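B-agarase (Saccharophagus degradans, PDB 4BQ2) hydrolyses agarose as an exo-acting beta-agarase of glycoside hydrolase family 50, probably releasing short products from chain ends. Local coordinates at residues 296-301 with 357-362; 339-344 with 367-372. All blocks are in the same frame, centred on the assembly; numbering follows the deposited sequence.

Contact 1 (296-301 with 357-362)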
# COMPACT_ATOMS: atom_id res chain seq x y z
N THR A 296 -7.42 -14.67 -6.89
CA THR A 296 -7.07 -15.19 -5.55
C THR A 296 -6.70 -16.67 -5.67
O THR A 296 -7.32 -17.38 -6.47
CB THR A 296 -8.24 -14.98 -4.55
OG1 THR A 296 -7.80 -15.31 -3.22
CG2 THR A 296 -9.57 -15.75 -4.94
N MET A 297 -5.68 -17.13 -4.92
CA MET A 297 -5.22 -18.52 -5.06
C MET A 297 -6.32 -19.52 -4.65
O MET A 297 -6.87 -19.40 -3.56
CB MET A 297 -3.91 -18.79 -4.27
CG MET A 297 -2.65 -18.02 -4.73
SD MET A 297 -2.18 -18.26 -6.46
CE MET A 297 -0.44 -17.90 -6.36
N THR A 298 -6.63 -20.47 -5.53
CA THR A 298 -7.65 -21.49 -5.24
C THR A 298 -7.18 -22.67 -4.39
O THR A 298 -8.00 -23.39 -3.78
CB THR A 298 -8.27 -22.10 -6.51
OG1 THR A 298 -7.26 -22.80 -7.24
CG2 THR A 298 -8.91 -21.02 -7.40
N GLY A 299 -5.87 -22.88 -4.35
CA GLY A 299 -5.31 -24.03 -3.68
C GLY A 299 -5.04 -25.18 -4.62
O GLY A 299 -4.53 -26.22 -4.18
N TYR A 300 -5.36 -25.02 -5.90
CA TYR A 300 -4.99 -26.03 -6.90
C TYR A 300 -3.72 -25.68 -7.69
O TYR A 300 -3.28 -24.51 -7.74
CB TYR A 300 -6.17 -26.33 -7.82
CG TYR A 300 -7.35 -26.95 -7.09
CD1 TYR A 300 -8.24 -26.15 -6.38
CD2 TYR A 300 -7.56 -28.34 -7.08
CE1 TYR A 300 -9.32 -26.70 -5.70
CE2 TYR A 300 -8.62 -28.90 -6.39
CZ TYR A 300 -9.51 -28.06 -5.71
OH TYR A 300 -10.58 -28.58 -5.02
N ASP A 301 -3.13 -26.71 -8.31
CA ASP A 301 -1.95 -26.54 -9.13
C ASP A 301 -2.05 -27.41 -10.39
O ASP A 301 -2.90 -28.30 -10.47
CB ASP A 301 -0.67 -26.83 -8.32
CG ASP A 301 0.54 -26.03 -8.82
OD1 ASP A 301 0.44 -25.35 -9.89
OD2 ASP A 301 1.59 -26.08 -8.16
N ASN A 357 -13.56 -19.34 -17.93
CA ASN A 357 -12.49 -18.51 -18.48
C ASN A 357 -11.92 -17.50 -17.46
O ASN A 357 -10.98 -16.76 -17.77
CB ASN A 357 -12.93 -17.82 -19.77
CG ASN A 357 -14.10 -16.91 -19.56
OD1 ASN A 357 -15.21 -17.35 -19.22
ND2 ASN A 357 -13.86 -15.61 -19.71
N HIS A 358 -12.46 -17.47 -16.25
CA HIS A 358 -12.02 -16.49 -15.28
C HIS A 358 -10.95 -17.06 -14.34
O HIS A 358 -10.52 -16.40 -13.40
CB HIS A 358 -13.21 -15.80 -14.58
CG HIS A 358 -14.16 -15.16 -15.55
ND1 HIS A 358 -13.91 -13.95 -16.16
CD2 HIS A 358 -15.34 -15.59 -16.06
CE1 HIS A 358 -14.90 -13.65 -16.98
NE2 HIS A 358 -15.78 -14.64 -16.95
N TYR A 359 -10.53 -18.30 -14.62
CA TYR A 359 -9.35 -18.87 -14.00
C TYR A 359 -8.08 -18.14 -14.45
O TYR A 359 -8.02 -17.59 -15.55
CB TYR A 359 -9.23 -20.36 -14.31
CG TYR A 359 -10.12 -21.22 -13.44
CD1 TYR A 359 -9.88 -21.36 -12.07
CD2 TYR A 359 -11.20 -21.94 -13.99
CE1 TYR A 359 -10.69 -22.15 -11.27
CE2 TYR A 359 -12.01 -22.73 -13.20
CZ TYR A 359 -11.75 -22.84 -11.85
OH TYR A 359 -12.56 -23.62 -11.05
N ASN A 360 -7.09 -18.14 -13.57
CA ASN A 360 -5.80 -17.50 -13.79
C ASN A 360 -4.74 -18.49 -13.30
O ASN A 360 -5.06 -19.45 -12.56
CB ASN A 360 -5.74 -16.19 -12.97
CG ASN A 360 -4.41 -15.44 -13.12
OD1 ASN A 360 -3.76 -15.48 -14.17
ND2 ASN A 360 -4.00 -14.75 -12.07
N TYR A 361 -3.51 -18.30 -13.74
CA TYR A 361 -2.39 -19.03 -13.16
C TYR A 361 -1.22 -18.07 -12.92
O TYR A 361 -0.80 -17.36 -13.83
CB TYR A 361 -1.93 -20.19 -14.05
CG TYR A 361 -0.94 -21.08 -13.33
CD1 TYR A 361 -1.39 -22.15 -12.54
CD2 TYR A 361 0.44 -20.83 -13.40
CE1 TYR A 361 -0.48 -22.95 -11.86
CE2 TYR A 361 1.35 -21.64 -12.71
CZ TYR A 361 0.88 -22.69 -11.93
OH TYR A 361 1.77 -23.49 -11.24
N ARG A 362 -0.70 -18.05 -11.70
CA ARG A 362 0.50 -17.25 -11.43
C ARG A 362 1.71 -18.17 -11.24
O ARG A 362 1.60 -19.19 -10.58
CB ARG A 362 0.27 -16.34 -10.23
CG ARG A 362 -0.68 -15.17 -10.51
CD ARG A 362 -0.30 -14.40 -11.78
NE ARG A 362 -0.99 -13.11 -11.89
CZ ARG A 362 -1.32 -12.51 -13.03
NH1 ARG A 362 -1.05 -13.07 -14.22
NH2 ARG A 362 -1.96 -11.34 -12.99

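Contact 2 (339-344 with 367-372)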
# COMPACT_ATOMS: atom_id res chain seq x y z
N PRO A 339 -5.01 -27.75 0.73
CA PRO A 339 -6.36 -28.03 1.22
C PRO A 339 -6.98 -26.80 1.90
O PRO A 339 -8.17 -26.54 1.72
CB PRO A 339 -6.12 -29.16 2.23
CG PRO A 339 -4.92 -29.88 1.68
CD PRO A 339 -4.03 -28.76 1.21
N THR A 340 -6.16 -26.04 2.64
CA THR A 340 -6.63 -24.88 3.38
C THR A 340 -7.21 -23.84 2.38
O THR A 340 -8.33 -23.37 2.56
CB THR A 340 -5.52 -24.27 4.27
OG1 THR A 340 -5.09 -25.24 5.24
CG2 THR A 340 -6.01 -23.06 5.02
N ARG A 341 -6.45 -23.54 1.33
CA ARG A 341 -6.96 -22.61 0.29
C ARG A 341 -8.23 -23.13 -0.38
O ARG A 341 -9.25 -22.43 -0.43
CB ARG A 341 -5.85 -22.28 -0.73
CG ARG A 341 -4.71 -21.47 -0.14
CD ARG A 341 -5.15 -20.07 0.31
NE ARG A 341 -5.78 -19.27 -0.75
CZ ARG A 341 -6.05 -17.97 -0.62
NH1 ARG A 341 -5.71 -17.32 0.50
NH2 ARG A 341 -6.63 -17.30 -1.62
N ALA A 342 -8.22 -24.38 -0.83
CA ALA A 342 -9.39 -24.92 -1.55
C ALA A 342 -10.68 -24.90 -0.74
O ALA A 342 -11.74 -24.58 -1.28
CB ALA A 342 -9.09 -26.31 -2.10
N ALA A 343 -10.59 -25.21 0.56
CA ALA A 343 -11.79 -25.25 1.40
C ALA A 343 -12.41 -23.87 1.66
O ALA A 343 -13.52 -23.76 2.18
CB ALA A 343 -11.53 -25.99 2.73
N MET A 344 -11.70 -22.79 1.31
CA MET A 344 -12.27 -21.46 1.50
C MET A 344 -13.39 -21.18 0.53
O MET A 344 -14.19 -20.26 0.77
CB MET A 344 -11.23 -20.35 1.33
CG MET A 344 -10.00 -20.53 2.19
SD MET A 344 -8.77 -19.29 1.72
CE MET A 344 -7.79 -19.40 3.23
N SER A 367 4.54 -13.49 -1.51
CA SER A 367 4.40 -14.15 -0.20
C SER A 367 3.07 -14.87 -0.15
O SER A 367 2.18 -14.59 -0.96
CB SER A 367 4.49 -13.11 0.92
OG SER A 367 3.45 -12.16 0.78
N GLY A 368 2.93 -15.78 0.81
CA GLY A 368 1.71 -16.59 0.96
C GLY A 368 2.11 -18.06 1.02
O GLY A 368 3.28 -18.39 0.85
N PRO A 369 1.13 -18.96 1.28
CA PRO A 369 1.44 -20.39 1.44
C PRO A 369 1.83 -21.07 0.13
O PRO A 369 2.44 -22.14 0.15
CB PRO A 369 0.12 -20.98 1.98
CG PRO A 369 -0.95 -20.02 1.57
CD PRO A 369 -0.29 -18.65 1.50
N LEU A 370 1.51 -20.47 -1.01
CA LEU A 370 1.86 -21.08 -2.30
C LEU A 370 2.76 -20.20 -3.15
O LEU A 370 2.58 -18.97 -3.19
CB LEU A 370 0.60 -21.41 -3.09
CG LEU A 370 -0.43 -22.29 -2.40
CD1 LEU A 370 -1.74 -22.22 -3.17
CD2 LEU A 370 0.06 -23.74 -2.31
N LYS A 371 3.73 -20.82 -3.82
CA LYS A 371 4.71 -20.07 -4.64
C LYS A 371 4.23 -19.90 -6.06
O LYS A 371 4.77 -19.10 -6.83
CB LYS A 371 6.09 -20.76 -4.60
CG LYS A 371 6.69 -20.83 -3.20
CD LYS A 371 8.20 -20.72 -3.21
CE LYS A 371 8.74 -20.88 -1.80
NZ LYS A 371 8.54 -22.29 -1.34
N ARG A 372 3.20 -20.66 -6.41
CA ARG A 372 2.61 -20.63 -7.74
C ARG A 372 1.27 -21.35 -7.62
O ARG A 372 1.01 -22.09 -6.65
CB ARG A 372 3.48 -21.40 -8.73
CG ARG A 372 3.63 -22.87 -8.34
CD ARG A 372 4.45 -23.68 -9.33
NE ARG A 372 4.14 -25.10 -9.18
CZ ARG A 372 5.02 -26.11 -9.31
NH1 ARG A 372 6.28 -25.87 -9.63
NH2 ARG A 372 4.61 -27.36 -9.14

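Contact 1 (296-301 with 357-362)
Asp301 and Tyr361 make the tight end of this contact: the Tyr361 hydroxyl donates a hydrogen bond to Asp301, with OH to OD1 at 2.7 Å. OD1 takes the bond on its syn lone pair, the side of its partner oxygen, and lies at the rim of the Tyr361 ring, near its plane, 3.2 Å from CE1. Carboxylate and ring are turned only 23° against each other, so the acid meets the ring as a nearly coplanar group at its hydroxyl end and stays clear of both faces. In Asp301, CG swings anti to the backbone N (chi1 -151°), and Tyr361 does likewise (chi1 -170°); these turns bring together two groups whose first bonds do not aim at the opposite segment. OD2 of Asp301 is held by a salt bridge to Arg372, which should favour the charged carboxylate and fix its rotation.

The rest is looser and wholly apolar. Met297 sends its terminal methyl to the aliphatic root of Arg362, CE to CB at 4.2 Å, while the guanidinium leads away to the carbonyl of Ser292. Thr298 presents CG2 to the edge of the Tyr359 ring, 4.4 Å from CE1. Its OG1 faces elsewhere, accepting from Tyr300 N at 3.2 Å in an ST turn and bonding to Glu374; the Tyr359 hydroxyl reaches Pro349 O. The touching residues are all buried, whereas the neighbouring Tyr300 is partly exposed to solvent.

No backbone bond joins the segments, because strand 373-376 runs between them in a four-stranded antiparallel sheet. Strands 296-301 and 359-362 are thus next-but-one neighbours in the sheet, the latter at an outer position; strand 335-336 flanks 296-301 on its other side, and helix 378-387 packs on His358.

Contact 2 (339-344 with 367-372)
The Arg341 guanidinium carries Met344 SD on one face, 3.6 Å above its plane and displaced toward the rim, while the aliphatic part of Arg341 meets Pro369 and Leu370. The N-H groups are spent on more distant parts of the chain: NH1 bonds to the carbonyls of Thr707 and Ser136, and NH2 to that of Met297. With several acceptors gripping it, this buried charged group is held in a fixed orientation. The backbones of the same two residues are also joined, Met344 N bonding to Arg341 O at 3.0 Å.

Across the contact the touching is purely van der Waals and falls on the middle of the arginine chain. CG of Arg341 stands 4.3 Å from CD1 of Leu370, and both CG and CD of Arg341 are 4.4 Å from CG of Pro369, so the methylenes meet the leucine branch and the proline ring at once. Three successive torsions near -60° (chi1 -68°, chi2 -64°, chi3 -57°) coil the chain, offering its methylenes to the loop while the head turns off toward its carbonyl partners. Pro369 is the exposed member and marks the solvent side.

The short helix at 339-342 has Ala343 N bonded to Pro339 O, and Arg341 N bonded to Ser338 OG. It packs against the irregular loop between strands 359-362 and 373-376. Arg341 and Met344 also touch Leu138, in the loop between strands 110-115 and 150-155 that probably belongs to the N-terminal CBM-like domain.

Contacts 1 and 2 lie with their centres about 10 Å apart, and their segments alternate along the chain. They also touch directly. Arg341 NH2 is 2.9 Å from Met297 O, a probable hydrogen bond joining the short helix to strand 296-301. At the other end Arg372 NE makes its salt bridge with Asp301 OD2, likewise at 2.9 Å, and Arg372 CD packs 3.3 Å from Tyr361 OH. Thr707 serves both contacts, binding Thr296 through its hydroxyl and Arg341 through its carbonyl. None of the four segments supplies a ligand to the calcium site, which lies in the N-terminal domain.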